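Local coordinates for glycosylation Associate Protein 1 (Streptococcus agalactiae serotype V, PDB 6OYC), which is an accessory Sec system protein that probably takes part, with Gap2 and Gap3, in the glycosylation and secretion of a surface adhesin, at residues 22-26 with 357-361; 213-217 with 241-245; 350-356 with 405-411. One frame throughout, in Å; residues are numbered along the deposited sequence.

Contact 1. Residues 22-26 with 357-361; sequences WYFKP and EREFE. With SO4 (sulfate ion), chain K.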
ATOM      1  N   TRP A  22       3.328   2.264 -12.496  1.00 28.66           N
ATOM      2  CA  TRP A  22       4.241   3.014 -11.643  1.00 29.53           C
ATOM      3  C   TRP A  22       3.818   4.466 -11.479  1.00 29.77           C
ATOM      4  O   TRP A  22       4.130   5.092 -10.456  1.00 28.69           O
ATOM      5  CB  TRP A  22       5.667   2.936 -12.186  1.00 31.56           C
ATOM      6  CG  TRP A  22       5.991   3.804 -13.397  1.00 31.88           C
ATOM      7  CD1 TRP A  22       6.113   3.384 -14.695  1.00 28.14           C
ATOM      8  CD2 TRP A  22       6.293   5.215 -13.406  1.00 27.65           C
ATOM      9  NE1 TRP A  22       6.451   4.439 -15.506  1.00 25.82           N
ATOM     10  CE2 TRP A  22       6.572   5.571 -14.743  1.00 27.86           C
ATOM     11  CE3 TRP A  22       6.358   6.203 -12.414  1.00 29.22           C
ATOM     12  CZ2 TRP A  22       6.912   6.878 -15.118  1.00 27.89           C
ATOM     13  CZ3 TRP A  22       6.696   7.500 -12.781  1.00 32.13           C
ATOM     14  CH2 TRP A  22       6.965   7.828 -14.126  1.00 27.98           C
ATOM     15  N   TYR A  23       3.110   5.013 -12.458  1.00 31.23           N
ATOM     16  CA  TYR A  23       2.706   6.409 -12.441  1.00 29.87           C
ATOM     17  C   TYR A  23       1.253   6.588 -12.031  1.00 31.84           C
ATOM     18  O   TYR A  23       0.703   7.677 -12.212  1.00 32.23           O
ATOM     19  CB  TYR A  23       2.927   7.025 -13.824  1.00 26.66           C
ATOM     20  CG  TYR A  23       2.276   6.233 -14.956  1.00 27.56           C
ATOM     21  CD1 TYR A  23       0.942   6.428 -15.299  1.00 29.97           C
ATOM     22  CD2 TYR A  23       3.000   5.284 -15.672  1.00 26.70           C
ATOM     23  CE1 TYR A  23       0.341   5.706 -16.341  1.00 28.30           C
ATOM     24  CE2 TYR A  23       2.421   4.559 -16.720  1.00 24.56           C
ATOM     25  CZ  TYR A  23       1.096   4.777 -17.054  1.00 28.58           C
ATOM     26  OH  TYR A  23       0.521   4.057 -18.083  1.00 30.83           O
ATOM     27  N   PHE A  24       0.605   5.541 -11.523  1.00 30.51           N
ATOM     28  CA  PHE A  24      -0.836   5.600 -11.298  1.00 33.24           C
ATOM     29  C   PHE A  24      -1.221   4.750 -10.087  1.00 35.59           C
ATOM     30  O   PHE A  24      -2.198   3.994 -10.123  1.00 38.27           O
ATOM     31  CB  PHE A  24      -1.603   5.149 -12.548  1.00 35.10           C
ATOM     32  CG  PHE A  24      -2.906   5.859 -12.754  1.00 37.63           C
ATOM     33  CD1 PHE A  24      -2.979   7.243 -12.670  1.00 40.99           C
ATOM     34  CD2 PHE A  24      -4.061   5.146 -13.011  1.00 39.19           C
ATOM     35  CE1 PHE A  24      -4.180   7.911 -12.857  1.00 40.00           C
ATOM     36  CE2 PHE A  24      -5.273   5.808 -13.197  1.00 42.27           C
ATOM     37  CZ  PHE A  24      -5.327   7.196 -13.117  1.00 42.36           C
ATOM     38  N   LYS A  25      -0.453   4.847  -9.014  1.00 33.58           N
ATOM     39  CA  LYS A  25      -0.717   4.013  -7.843  1.00 41.55           C
ATOM     40  C   LYS A  25      -1.988   4.475  -7.124  1.00 38.78           C
ATOM     41  O   LYS A  25      -2.148   5.668  -6.873  1.00 36.54           O
ATOM     42  CB  LYS A  25       0.474   4.057  -6.895  1.00 37.05           C
ATOM     43  CG  LYS A  25       0.307   3.251  -5.605  1.00 37.67           C
ATOM     44  CD  LYS A  25       1.385   3.678  -4.604  1.00 35.47           C
ATOM     45  CE  LYS A  25       1.001   3.388  -3.159  1.00 38.20           C
ATOM     46  NZ  LYS A  25      -0.277   4.034  -2.766  1.00 37.48           N
ATOM     47  N   PRO A  26      -2.914   3.571  -6.796  1.00 40.56           N
ATOM     48  CA  PRO A  26      -4.025   3.940  -5.907  1.00 44.02           C
ATOM     49  C   PRO A  26      -3.510   4.253  -4.510  1.00 45.45           C
ATOM     50  O   PRO A  26      -2.537   3.655  -4.035  1.00 41.50           O
ATOM     51  CB  PRO A  26      -4.920   2.690  -5.894  1.00 43.52           C
ATOM     52  CG  PRO A  26      -4.404   1.784  -6.962  1.00 45.33           C
ATOM     53  CD  PRO A  26      -2.957   2.144  -7.171  1.00 44.70           C
ATOM     54  N   GLU A 357      -3.326  13.073  -5.566  1.00 36.78           N
ATOM     55  CA  GLU A 357      -4.280  12.708  -6.608  1.00 38.65           C
ATOM     56  C   GLU A 357      -3.547  12.166  -7.828  1.00 38.27           C
ATOM     57  O   GLU A 357      -2.724  12.866  -8.427  1.00 40.37           O
ATOM     58  CB  GLU A 357      -5.132  13.913  -7.002  1.00 38.38           C
ATOM     59  CG  GLU A 357      -6.101  13.586  -8.135  1.00 40.75           C
ATOM     60  CD  GLU A 357      -6.900  12.301  -7.871  1.00 42.55           C
ATOM     61  OE1 GLU A 357      -7.429  12.129  -6.760  1.00 42.09           O
ATOM     62  OE2 GLU A 357      -7.001  11.444  -8.774  1.00 44.96           O
ATOM     63  N   ARG A 358      -3.859  10.928  -8.215  1.00 40.27           N
ATOM     64  CA  ARG A 358      -3.165  10.310  -9.343  1.00 39.49           C
ATOM     65  C   ARG A 358      -3.714  10.769 -10.694  1.00 39.63           C
ATOM     66  O   ARG A 358      -2.979  10.757 -11.689  1.00 37.99           O
ATOM     67  CB  ARG A 358      -3.227   8.786  -9.225  1.00 34.13           C
ATOM     68  CG  ARG A 358      -4.588   8.173  -9.368  1.00 40.15           C
ATOM     69  CD  ARG A 358      -4.486   6.651  -9.276  1.00 38.79           C
ATOM     70  NE  ARG A 358      -5.803   6.039  -9.218  1.00 43.74           N
ATOM     71  CZ  ARG A 358      -6.062   4.752  -9.446  1.00 44.54           C
ATOM     72  NH1 ARG A 358      -5.085   3.904  -9.752  1.00 44.91           N
ATOM     73  NH2 ARG A 358      -7.311   4.315  -9.369  1.00 44.94           N
ATOM     74  N   GLU A 359      -4.975  11.192 -10.748  1.00 39.81           N
ATOM     75  CA  GLU A 359      -5.555  11.646 -12.004  1.00 43.49           C
ATOM     76  C   GLU A 359      -4.818  12.880 -12.508  1.00 45.70           C
ATOM     77  O   GLU A 359      -4.650  13.867 -11.782  1.00 43.62           O
ATOM     78  CB  GLU A 359      -7.049  11.951 -11.840  1.00 42.67           C
ATOM     79  CG  GLU A 359      -7.970  10.725 -11.712  1.00 47.72           C
ATOM     80  CD  GLU A 359      -7.990   9.834 -12.963  1.00 56.26           C
ATOM     81  OE1 GLU A 359      -7.390  10.206 -14.003  1.00 52.98           O
ATOM     82  OE2 GLU A 359      -8.607   8.745 -12.903  1.00 58.71           O
ATOM     83  N   PHE A 360      -4.380  12.822 -13.765  1.00 46.81           N
ATOM     84  CA  PHE A 360      -3.481  13.850 -14.268  1.00 44.17           C
ATOM     85  C   PHE A 360      -4.181  15.202 -14.331  1.00 44.87           C
ATOM     86  O   PHE A 360      -3.700  16.186 -13.756  1.00 44.08           O
ATOM     87  CB  PHE A 360      -2.916  13.438 -15.632  1.00 47.30           C
ATOM     88  CG  PHE A 360      -1.870  12.307 -15.569  1.00 49.91           C
ATOM     89  CD1 PHE A 360      -1.747  11.489 -14.451  1.00 48.12           C
ATOM     90  CD2 PHE A 360      -1.022  12.063 -16.644  1.00 50.42           C
ATOM     91  CE1 PHE A 360      -0.801  10.469 -14.410  1.00 43.90           C
ATOM     92  CE2 PHE A 360      -0.071  11.036 -16.609  1.00 46.07           C
ATOM     93  CZ  PHE A 360       0.037  10.245 -15.492  1.00 41.72           C
ATOM     94  N   GLU A 361      -5.352  15.267 -14.964  1.00 50.25           N
ATOM     95  CA  GLU A 361      -5.950  16.578 -15.209  1.00 58.68           C
ATOM     96  C   GLU A 361      -6.473  17.218 -13.924  1.00 52.20           C
ATOM     97  O   GLU A 361      -6.379  18.439 -13.753  1.00 51.15           O
ATOM     98  CB  GLU A 361      -7.038  16.481 -16.273  1.00 66.08           C
ATOM     99  CG  GLU A 361      -6.532  16.927 -17.653  1.00 90.25           C
ATOM    100  CD  GLU A 361      -6.302  18.437 -17.758  1.00132.32           C
ATOM    101  OE1 GLU A 361      -5.193  18.902 -17.422  1.00138.38           O
ATOM    102  OE2 GLU A 361      -7.223  19.158 -18.195  1.00139.14           O
TER
HETATM  103  S   SO4 K 608      -7.915   6.486  -5.947  1.00 70.45           S
HETATM  104  O1  SO4 K 608      -6.717   6.502  -5.113  1.00 58.04           O
HETATM  105  O2  SO4 K 608      -8.583   5.181  -5.848  1.00 62.41           O
HETATM  106  O3  SO4 K 608      -7.522   6.797  -7.319  1.00 57.22           O
HETATM  107  O4  SO4 K 608      -8.845   7.522  -5.486  1.00 76.81           O
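R358 reaches across this surface contact with an almost fully extended side chain: after a p chi1, its chi2 and chi3 are both t, which carries both the aliphatic part and the guanidinium over one face of the F24 ring. R358 CD sits 3.7 Å from the centroid of the F24 ring, nearly on the ring normal, in a CH-pi contact; the guanidinium lies flat on the same ring, planes at 20° and centres 4.4 Å apart, as a cation-pi stack. P26 covers the other face of the guanidinium. R358 NH1 donates to F24 O (2.9 Å). F360, with chi1 m, brings CZ to 3.9 Å from Y23 CD1, and both rings also meet F109. E359, the N-cap of helix 360-375, places OE2 3.6 Å from F24 CZ at the ring edge. One arginine thus joins loop 22-26 to the turn leading into helix 360-375, while R358 NE bonds weakly to sulfate O3 (2.7 Å) and NH2 weakly to a glycerol, both probably from the crystallisation liquor, consistent with a spot able to hold an anion.

Contact 2. Residues 213-217 with 241-245; sequences REKYL and FIVGN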
ATOM      1  N   ARG A 213      -8.773 -22.527  -2.265  1.00 29.36           N
ATOM      2  CA  ARG A 213      -9.151 -23.191  -1.016  1.00 35.19           C
ATOM      3  C   ARG A 213      -8.413 -24.511  -0.883  1.00 31.26           C
ATOM      4  O   ARG A 213      -7.896 -24.841   0.193  1.00 29.36           O
ATOM      5  CB  ARG A 213     -10.673 -23.423  -0.935  1.00 34.30           C
ATOM      6  CG  ARG A 213     -11.518 -22.143  -1.014  1.00 40.09           C
ATOM      7  CD  ARG A 213     -12.979 -22.295  -0.519  1.00 43.04           C
ATOM      8  NE  ARG A 213     -13.809 -23.238  -1.279  1.00 48.97           N
ATOM      9  CZ  ARG A 213     -14.434 -22.962  -2.429  1.00 46.47           C
ATOM     10  NH1 ARG A 213     -14.309 -21.766  -2.986  1.00 46.25           N
ATOM     11  NH2 ARG A 213     -15.180 -23.892  -3.038  1.00 48.15           N
ATOM     12  N   GLU A 214      -8.319 -25.256  -1.986  1.00 29.65           N
ATOM     13  CA  GLU A 214      -7.676 -26.572  -1.952  1.00 33.57           C
ATOM     14  C   GLU A 214      -6.202 -26.442  -1.598  1.00 32.08           C
ATOM     15  O   GLU A 214      -5.696 -27.142  -0.711  1.00 31.98           O
ATOM     16  CB  GLU A 214      -7.848 -27.283  -3.300  1.00 31.52           C
ATOM     17  CG  GLU A 214      -7.012 -28.546  -3.416  1.00 33.40           C
ATOM     18  CD  GLU A 214      -7.152 -29.250  -4.755  1.00 33.56           C
ATOM     19  OE1 GLU A 214      -8.250 -29.236  -5.361  1.00 29.95           O
ATOM     20  OE2 GLU A 214      -6.142 -29.822  -5.208  1.00 34.84           O
ATOM     21  N   LYS A 215      -5.498 -25.518  -2.263  1.00 33.46           N
ATOM     22  CA  LYS A 215      -4.096 -25.292  -1.928  1.00 34.01           C
ATOM     23  C   LYS A 215      -3.939 -24.824  -0.484  1.00 31.86           C
ATOM     24  O   LYS A 215      -3.037 -25.283   0.223  1.00 33.26           O
ATOM     25  CB  LYS A 215      -3.475 -24.288  -2.899  1.00 34.90           C
ATOM     26  CG  LYS A 215      -3.441 -24.774  -4.329  1.00 33.25           C
ATOM     27  CD  LYS A 215      -2.747 -26.130  -4.422  1.00 36.09           C
ATOM     28  CE  LYS A 215      -1.257 -26.022  -4.158  1.00 38.74           C
ATOM     29  NZ  LYS A 215      -0.619 -27.362  -3.909  1.00 45.50           N
ATOM     30  N   TYR A 216      -4.821 -23.937  -0.009  1.00 32.76           N
ATOM     31  CA  TYR A 216      -4.681 -23.475   1.373  1.00 33.86           C
ATOM     32  C   TYR A 216      -4.882 -24.617   2.369  1.00 37.13           C
ATOM     33  O   TYR A 216      -4.117 -24.763   3.335  1.00 34.96           O
ATOM     34  CB  TYR A 216      -5.655 -22.346   1.694  1.00 30.69           C
ATOM     35  CG  TYR A 216      -5.575 -22.012   3.161  1.00 33.01           C
ATOM     36  CD1 TYR A 216      -4.434 -21.419   3.686  1.00 34.57           C
ATOM     37  CD2 TYR A 216      -6.606 -22.336   4.034  1.00 32.64           C
ATOM     38  CE1 TYR A 216      -4.327 -21.120   5.030  1.00 34.36           C
ATOM     39  CE2 TYR A 216      -6.515 -22.040   5.389  1.00 33.67           C
ATOM     40  CZ  TYR A 216      -5.364 -21.436   5.884  1.00 38.61           C
ATOM     41  OH  TYR A 216      -5.236 -21.133   7.228  1.00 39.19           O
ATOM     42  N   LEU A 217      -5.926 -25.426   2.174  1.00 34.08           N
ATOM     43  CA  LEU A 217      -6.157 -26.488   3.143  1.00 36.86           C
ATOM     44  C   LEU A 217      -4.998 -27.479   3.151  1.00 37.50           C
ATOM     45  O   LEU A 217      -4.616 -27.976   4.215  1.00 36.14           O
ATOM     46  CB  LEU A 217      -7.495 -27.171   2.869  1.00 37.85           C
ATOM     47  CG  LEU A 217      -8.654 -26.173   2.988  1.00 43.29           C
ATOM     48  CD1 LEU A 217      -9.988 -26.833   2.679  1.00 51.93           C
ATOM     49  CD2 LEU A 217      -8.692 -25.469   4.348  1.00 45.63           C
ATOM     50  N   PHE A 241     -13.119 -19.874   4.508  1.00 38.32           N
ATOM     51  CA  PHE A 241     -12.313 -21.089   4.430  1.00 43.32           C
ATOM     52  C   PHE A 241     -11.025 -21.022   5.245  1.00 42.75           C
ATOM     53  O   PHE A 241     -10.368 -22.049   5.404  1.00 45.66           O
ATOM     54  CB  PHE A 241     -12.004 -21.470   2.966  1.00 36.34           C
ATOM     55  CG  PHE A 241     -11.205 -20.444   2.199  1.00 34.73           C
ATOM     56  CD1 PHE A 241      -9.819 -20.447   2.236  1.00 35.22           C
ATOM     57  CD2 PHE A 241     -11.842 -19.519   1.402  1.00 32.00           C
ATOM     58  CE1 PHE A 241      -9.081 -19.535   1.506  1.00 32.97           C
ATOM     59  CE2 PHE A 241     -11.112 -18.593   0.669  1.00 37.44           C
ATOM     60  CZ  PHE A 241      -9.724 -18.603   0.723  1.00 34.44           C
ATOM     61  N   ILE A 242     -10.651 -19.872   5.789  1.00 40.84           N
ATOM     62  CA  ILE A 242      -9.493 -19.797   6.678  1.00 41.17           C
ATOM     63  C   ILE A 242      -9.908 -19.925   8.133  1.00 44.95           C
ATOM     64  O   ILE A 242      -9.314 -20.689   8.892  1.00 46.24           O
ATOM     65  CB  ILE A 242      -8.702 -18.490   6.447  1.00 44.00           C
ATOM     66  CG1 ILE A 242      -8.047 -18.473   5.070  1.00 39.36           C
ATOM     67  CG2 ILE A 242      -7.618 -18.334   7.509  1.00 39.03           C
ATOM     68  CD1 ILE A 242      -7.368 -17.144   4.809  1.00 40.73           C
ATOM     69  N   VAL A 243     -10.920 -19.166   8.541  1.00 45.96           N
ATOM     70  CA  VAL A 243     -11.345 -19.152   9.934  1.00 49.64           C
ATOM     71  C   VAL A 243     -12.342 -20.272  10.211  1.00 58.70           C
ATOM     72  O   VAL A 243     -12.299 -20.898  11.270  1.00 60.51           O
ATOM     73  CB  VAL A 243     -11.918 -17.766  10.293  1.00 45.31           C
ATOM     74  CG1 VAL A 243     -12.328 -17.712  11.744  1.00 45.50           C
ATOM     75  CG2 VAL A 243     -10.893 -16.683  10.011  1.00 43.82           C
ATOM     76  N   GLY A 244     -13.239 -20.563   9.266  1.00 57.33           N
ATOM     77  CA  GLY A 244     -14.178 -21.655   9.474  1.00 65.34           C
ATOM     78  C   GLY A 244     -13.486 -22.992   9.675  1.00 68.52           C
ATOM     79  O   GLY A 244     -13.964 -23.843  10.428  1.00 73.48           O
ATOM     80  N   ASN A 245     -12.341 -23.184   9.030  1.00 72.25           N
ATOM     81  CA  ASN A 245     -11.623 -24.456   9.055  1.00 81.89           C
ATOM     82  C   ASN A 245     -10.463 -24.447  10.046  1.00 82.87           C
ATOM     83  O   ASN A 245      -9.432 -25.070   9.776  1.00 83.99           O
ATOM     84  CB  ASN A 245     -11.103 -24.790   7.655  1.00 79.80           C
ATOM     85  CG  ASN A 245     -12.183 -24.755   6.580  1.00 83.76           C
ATOM     86  OD1 ASN A 245     -11.896 -24.501   5.411  1.00 82.81           O
ATOM     87  ND2 ASN A 245     -13.428 -25.027   6.973  1.00142.92           N
TER
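F241, Y216 and R213 bury the most surface where helix 208-223 meets the short helix 239-242. The F241 side chain points at the longer helix and meets R213 and Y216, three residues apart on one side of it: R213 lays its aliphatic part over a face of the phenyl ring, with R213 CG 3.8 Å from the F241 centroid in a CH-pi contact, while Y216 comes to the ring edge, Y216 CD2 lying 4.1 Å from F241 CD1. Y216 in turn has a face covered by I242, whose CG1 is 4.2 Å from the tyrosine centroid. The phenol oxygen is buried without a polar partner; Y216 OH lies 3.7 Å from I242 CG2. L217 flanks this core, its CD2 4.0 Å from F241 O. The fit is essentially apolar. Y216 and I242 both also touch I5 of strand 2-5, so the contact packs two helices against one parallel sheet, the layered alpha/beta architecture of a Rossmann-like domain, consistent with the GT-B clan.

Contact 3. Residues 350-356 with 405-411; sequences KVTFVSY and RLSFTHP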
ATOM      1  N   LYS A 350       9.635  27.178   4.551  1.00 43.58           N
ATOM      2  CA  LYS A 350       9.333  26.843   3.170  1.00 43.98           C
ATOM      3  C   LYS A 350       8.118  25.927   3.161  1.00 41.60           C
ATOM      4  O   LYS A 350       7.890  25.178   4.113  1.00 42.74           O
ATOM      5  CB  LYS A 350      10.526  26.173   2.493  1.00 46.36           C
ATOM      6  CG  LYS A 350      11.806  26.998   2.593  1.00 52.03           C
ATOM      7  CD  LYS A 350      12.917  26.428   1.725  1.00 59.09           C
ATOM      8  CE  LYS A 350      14.144  27.335   1.697  1.00 63.99           C
ATOM      9  NZ  LYS A 350      15.272  26.699   0.954  1.00 66.30           N
ATOM     10  N   VAL A 351       7.321  25.993   2.097  1.00 37.39           N
ATOM     11  CA  VAL A 351       6.106  25.190   2.016  1.00 40.63           C
ATOM     12  C   VAL A 351       6.183  24.291   0.787  1.00 40.73           C
ATOM     13  O   VAL A 351       6.353  24.772  -0.341  1.00 41.94           O
ATOM     14  CB  VAL A 351       4.832  26.054   1.988  1.00 42.97           C
ATOM     15  CG1 VAL A 351       3.578  25.153   1.853  1.00 35.74           C
ATOM     16  CG2 VAL A 351       4.736  26.922   3.244  1.00 34.43           C
ATOM     17  N   THR A 352       6.057  22.989   1.005  1.00 39.78           N
ATOM     18  CA  THR A 352       5.859  22.035  -0.083  1.00 41.02           C
ATOM     19  C   THR A 352       4.390  21.637  -0.119  1.00 36.40           C
ATOM     20  O   THR A 352       3.902  20.957   0.795  1.00 32.68           O
ATOM     21  CB  THR A 352       6.720  20.790   0.087  1.00 46.29           C
ATOM     22  OG1 THR A 352       8.091  21.163   0.217  1.00 47.39           O
ATOM     23  CG2 THR A 352       6.534  19.859  -1.111  1.00 42.75           C
ATOM     24  N   PHE A 353       3.701  22.040  -1.186  1.00 35.62           N
ATOM     25  CA  PHE A 353       2.337  21.589  -1.433  1.00 37.73           C
ATOM     26  C   PHE A 353       2.345  20.175  -2.000  1.00 37.14           C
ATOM     27  O   PHE A 353       3.082  19.868  -2.947  1.00 35.61           O
ATOM     28  CB  PHE A 353       1.615  22.534  -2.385  1.00 37.06           C
ATOM     29  CG  PHE A 353       1.455  23.913  -1.839  1.00 39.99           C
ATOM     30  CD1 PHE A 353       0.677  24.132  -0.708  1.00 39.42           C
ATOM     31  CD2 PHE A 353       2.121  24.986  -2.423  1.00 38.62           C
ATOM     32  CE1 PHE A 353       0.537  25.404  -0.188  1.00 38.20           C
ATOM     33  CE2 PHE A 353       1.993  26.264  -1.910  1.00 40.61           C
ATOM     34  CZ  PHE A 353       1.197  26.482  -0.797  1.00 39.83           C
ATOM     35  N   VAL A 354       1.518  19.319  -1.418  1.00 33.71           N
ATOM     36  CA  VAL A 354       1.538  17.889  -1.687  1.00 32.87           C
ATOM     37  C   VAL A 354       0.165  17.482  -2.200  1.00 36.35           C
ATOM     38  O   VAL A 354      -0.852  17.728  -1.538  1.00 34.23           O
ATOM     39  CB  VAL A 354       1.917  17.101  -0.427  1.00 31.42           C
ATOM     40  CG1 VAL A 354       1.873  15.562  -0.676  1.00 33.88           C
ATOM     41  CG2 VAL A 354       3.284  17.566   0.055  1.00 30.99           C
ATOM     42  N   SER A 355       0.133  16.878  -3.386  1.00 36.08           N
ATOM     43  CA  SER A 355      -1.085  16.315  -3.951  1.00 33.40           C
ATOM     44  C   SER A 355      -0.866  14.827  -4.173  1.00 37.68           C
ATOM     45  O   SER A 355       0.075  14.429  -4.876  1.00 33.99           O
ATOM     46  CB  SER A 355      -1.462  17.004  -5.262  1.00 35.87           C
ATOM     47  OG  SER A 355      -2.459  16.268  -5.943  1.00 41.87           O
ATOM     48  N   TYR A 356      -1.726  14.015  -3.570  1.00 35.49           N
ATOM     49  CA  TYR A 356      -1.712  12.580  -3.774  1.00 35.04           C
ATOM     50  C   TYR A 356      -2.650  12.141  -4.899  1.00 36.37           C
ATOM     51  O   TYR A 356      -2.736  10.942  -5.180  1.00 38.00           O
ATOM     52  CB  TYR A 356      -2.080  11.859  -2.471  1.00 35.88           C
ATOM     53  CG  TYR A 356      -1.142  12.090  -1.290  1.00 36.63           C
ATOM     54  CD1 TYR A 356       0.226  11.826  -1.388  1.00 30.54           C
ATOM     55  CD2 TYR A 356      -1.640  12.543  -0.059  1.00 32.36           C
ATOM     56  CE1 TYR A 356       1.070  12.030  -0.309  1.00 30.63           C
ATOM     57  CE2 TYR A 356      -0.796  12.738   1.037  1.00 29.90           C
ATOM     58  CZ  TYR A 356       0.556  12.486   0.899  1.00 31.45           C
ATOM     59  OH  TYR A 356       1.395  12.676   1.974  1.00 33.33           O
ATOM     60  N   ARG A 405      10.108  30.104  -2.107  1.00 47.99           N
ATOM     61  CA  ARG A 405       9.984  29.195  -0.980  1.00 42.39           C
ATOM     62  C   ARG A 405       8.728  28.337  -1.065  1.00 42.17           C
ATOM     63  O   ARG A 405       8.338  27.715  -0.067  1.00 41.71           O
ATOM     64  CB  ARG A 405      10.011  29.982   0.329  1.00 45.55           C
ATOM     65  CG  ARG A 405      10.955  31.166   0.280  1.00 51.47           C
ATOM     66  CD  ARG A 405      11.866  31.236   1.486  1.00 51.73           C
ATOM     67  NE  ARG A 405      11.132  31.402   2.738  1.00 56.54           N
ATOM     68  CZ  ARG A 405      10.660  32.560   3.204  1.00 56.77           C
ATOM     69  NH1 ARG A 405      10.837  33.682   2.519  1.00 54.01           N
ATOM     70  NH2 ARG A 405       9.997  32.584   4.362  1.00 52.56           N
ATOM     71  N   LEU A 406       8.076  28.300  -2.225  1.00 43.27           N
ATOM     72  CA  LEU A 406       6.929  27.434  -2.470  1.00 44.51           C
ATOM     73  C   LEU A 406       7.277  26.400  -3.527  1.00 46.09           C
ATOM     74  O   LEU A 406       7.916  26.724  -4.539  1.00 45.42           O
ATOM     75  CB  LEU A 406       5.715  28.230  -2.952  1.00 40.83           C
ATOM     76  CG  LEU A 406       5.182  29.330  -2.050  1.00 42.35           C
ATOM     77  CD1 LEU A 406       3.940  29.970  -2.677  1.00 41.76           C
ATOM     78  CD2 LEU A 406       4.891  28.740  -0.691  1.00 38.53           C
ATOM     79  N   SER A 407       6.826  25.166  -3.314  1.00 40.17           N
ATOM     80  CA  SER A 407       6.892  24.160  -4.359  1.00 44.07           C
ATOM     81  C   SER A 407       5.638  23.298  -4.316  1.00 43.09           C
ATOM     82  O   SER A 407       4.849  23.327  -3.363  1.00 36.67           O
ATOM     83  CB  SER A 407       8.154  23.285  -4.249  1.00 39.38           C
ATOM     84  OG  SER A 407       8.287  22.736  -2.949  1.00 46.80           O
ATOM     85  N   PHE A 408       5.469  22.525  -5.382  1.00 41.30           N
ATOM     86  CA  PHE A 408       4.345  21.625  -5.544  1.00 38.37           C
ATOM     87  C   PHE A 408       4.902  20.276  -5.959  1.00 39.56           C
ATOM     88  O   PHE A 408       5.685  20.195  -6.909  1.00 39.09           O
ATOM     89  CB  PHE A 408       3.368  22.169  -6.592  1.00 37.06           C
ATOM     90  CG  PHE A 408       2.172  21.299  -6.827  1.00 40.15           C
ATOM     91  CD1 PHE A 408       2.210  20.264  -7.768  1.00 37.87           C
ATOM     92  CD2 PHE A 408       0.996  21.516  -6.123  1.00 35.67           C
ATOM     93  CE1 PHE A 408       1.096  19.461  -7.983  1.00 38.60           C
ATOM     94  CE2 PHE A 408      -0.116  20.727  -6.342  1.00 36.45           C
ATOM     95  CZ  PHE A 408      -0.070  19.697  -7.272  1.00 39.15           C
ATOM     96  N   THR A 409       4.518  19.219  -5.248  1.00 39.70           N
ATOM     97  CA  THR A 409       5.001  17.890  -5.585  1.00 37.20           C
ATOM     98  C   THR A 409       3.863  16.881  -5.500  1.00 39.43           C
ATOM     99  O   THR A 409       2.877  17.073  -4.779  1.00 35.69           O
ATOM    100  CB  THR A 409       6.161  17.438  -4.679  1.00 39.28           C
ATOM    101  OG1 THR A 409       6.677  16.202  -5.176  1.00 43.71           O
ATOM    102  CG2 THR A 409       5.689  17.179  -3.270  1.00 40.21           C
ATOM    103  N   HIS A 410       4.036  15.781  -6.239  1.00 39.10           N
ATOM    104  CA  HIS A 410       3.082  14.677  -6.283  1.00 35.06           C
ATOM    105  C   HIS A 410       3.836  13.375  -6.045  1.00 32.81           C
ATOM    106  O   HIS A 410       4.308  12.740  -6.992  1.00 32.46           O
ATOM    107  CB  HIS A 410       2.343  14.644  -7.621  1.00 34.18           C
ATOM    108  CG  HIS A 410       1.582  13.372  -7.852  1.00 40.74           C
ATOM    109  ND1 HIS A 410       0.652  12.889  -6.953  1.00 39.91           N
ATOM    110  CD2 HIS A 410       1.630  12.473  -8.863  1.00 36.69           C
ATOM    111  CE1 HIS A 410       0.157  11.753  -7.405  1.00 37.70           C
ATOM    112  NE2 HIS A 410       0.733  11.482  -8.562  1.00 37.88           N
ATOM    113  N   PRO A 411       3.969  12.946  -4.797  1.00 33.38           N
ATOM    114  CA  PRO A 411       4.667  11.676  -4.524  1.00 33.95           C
ATOM    115  C   PRO A 411       3.948  10.502  -5.185  1.00 35.18           C
ATOM    116  O   PRO A 411       2.721  10.429  -5.169  1.00 35.88           O
ATOM    117  CB  PRO A 411       4.633  11.568  -2.995  1.00 33.58           C
ATOM    118  CG  PRO A 411       4.213  12.957  -2.502  1.00 33.74           C
ATOM    119  CD  PRO A 411       3.409  13.571  -3.588  1.00 31.31           C
TER
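Strands 350-354 and 406-409 run parallel, their axes approaching to 4.5 Å and inclined by 23°, and form the edge pair of a six-stranded parallel sheet in a Rossmann-like domain. Helix 360-375 connects them, making a beta-alpha-beta crossover. Side chains interlock on both faces. On the face of V351, F353, L406 and F408, the L406 CD2 methyl fills the hollow between V351 and F353, 3.8 Å from V351 CB and 4.0 Å from F353 CE2. Beyond it, the F408 ring lies along the next depression, with F408 CD2 3.9 Å from F353 CB and F408 CZ 3.6 Å from S355 CB; Y367 meets that ring edge-to-face. Helix 360-375 covers this side, L370 touching F353 and T374 touching L406. On the other face T409 presses its methyl into the gap between T352 and V354, T409 CG2 standing 3.5 Å from T352 CG2 and 4.1 Å from V354 CG2. Past the strand ends P411 plugs a notch, its CD 3.8 Å from V354 CG1 and its CG 3.9 Å from Y356 CE1, where I417 of helix 414-420 also packs. Five backbone hydrogen bonds, from V351 N to S355 N, keep the pairing in register. After them a side chain continues the pattern: H410 ND1 donates to S355 O at 2.6 Å.

In the fold
Contacts 1 and 3 are neighbours, their centres about 16 Å apart, and they touch: H410 CE1 lies 3.3 Å from E357 O. Segment 357-361 leads from strand 349-354 into helix 360-375, the crossover helix of contact 3, so contact 1 ties the loop after strand 2-5 to the tip of the second parallel-sheet domain. Contact 2 lies on the other side of the chain's centre, on the helices packed against the first parallel sheet, its centre about 36 Å from that of contact 1 and 46 Å from that of contact 3. Along the chain it is nested within the loop that contact 1 closes. The glycerol at R358 may mark a pocket, perhaps in the cleft between the two parallel-sheet domains.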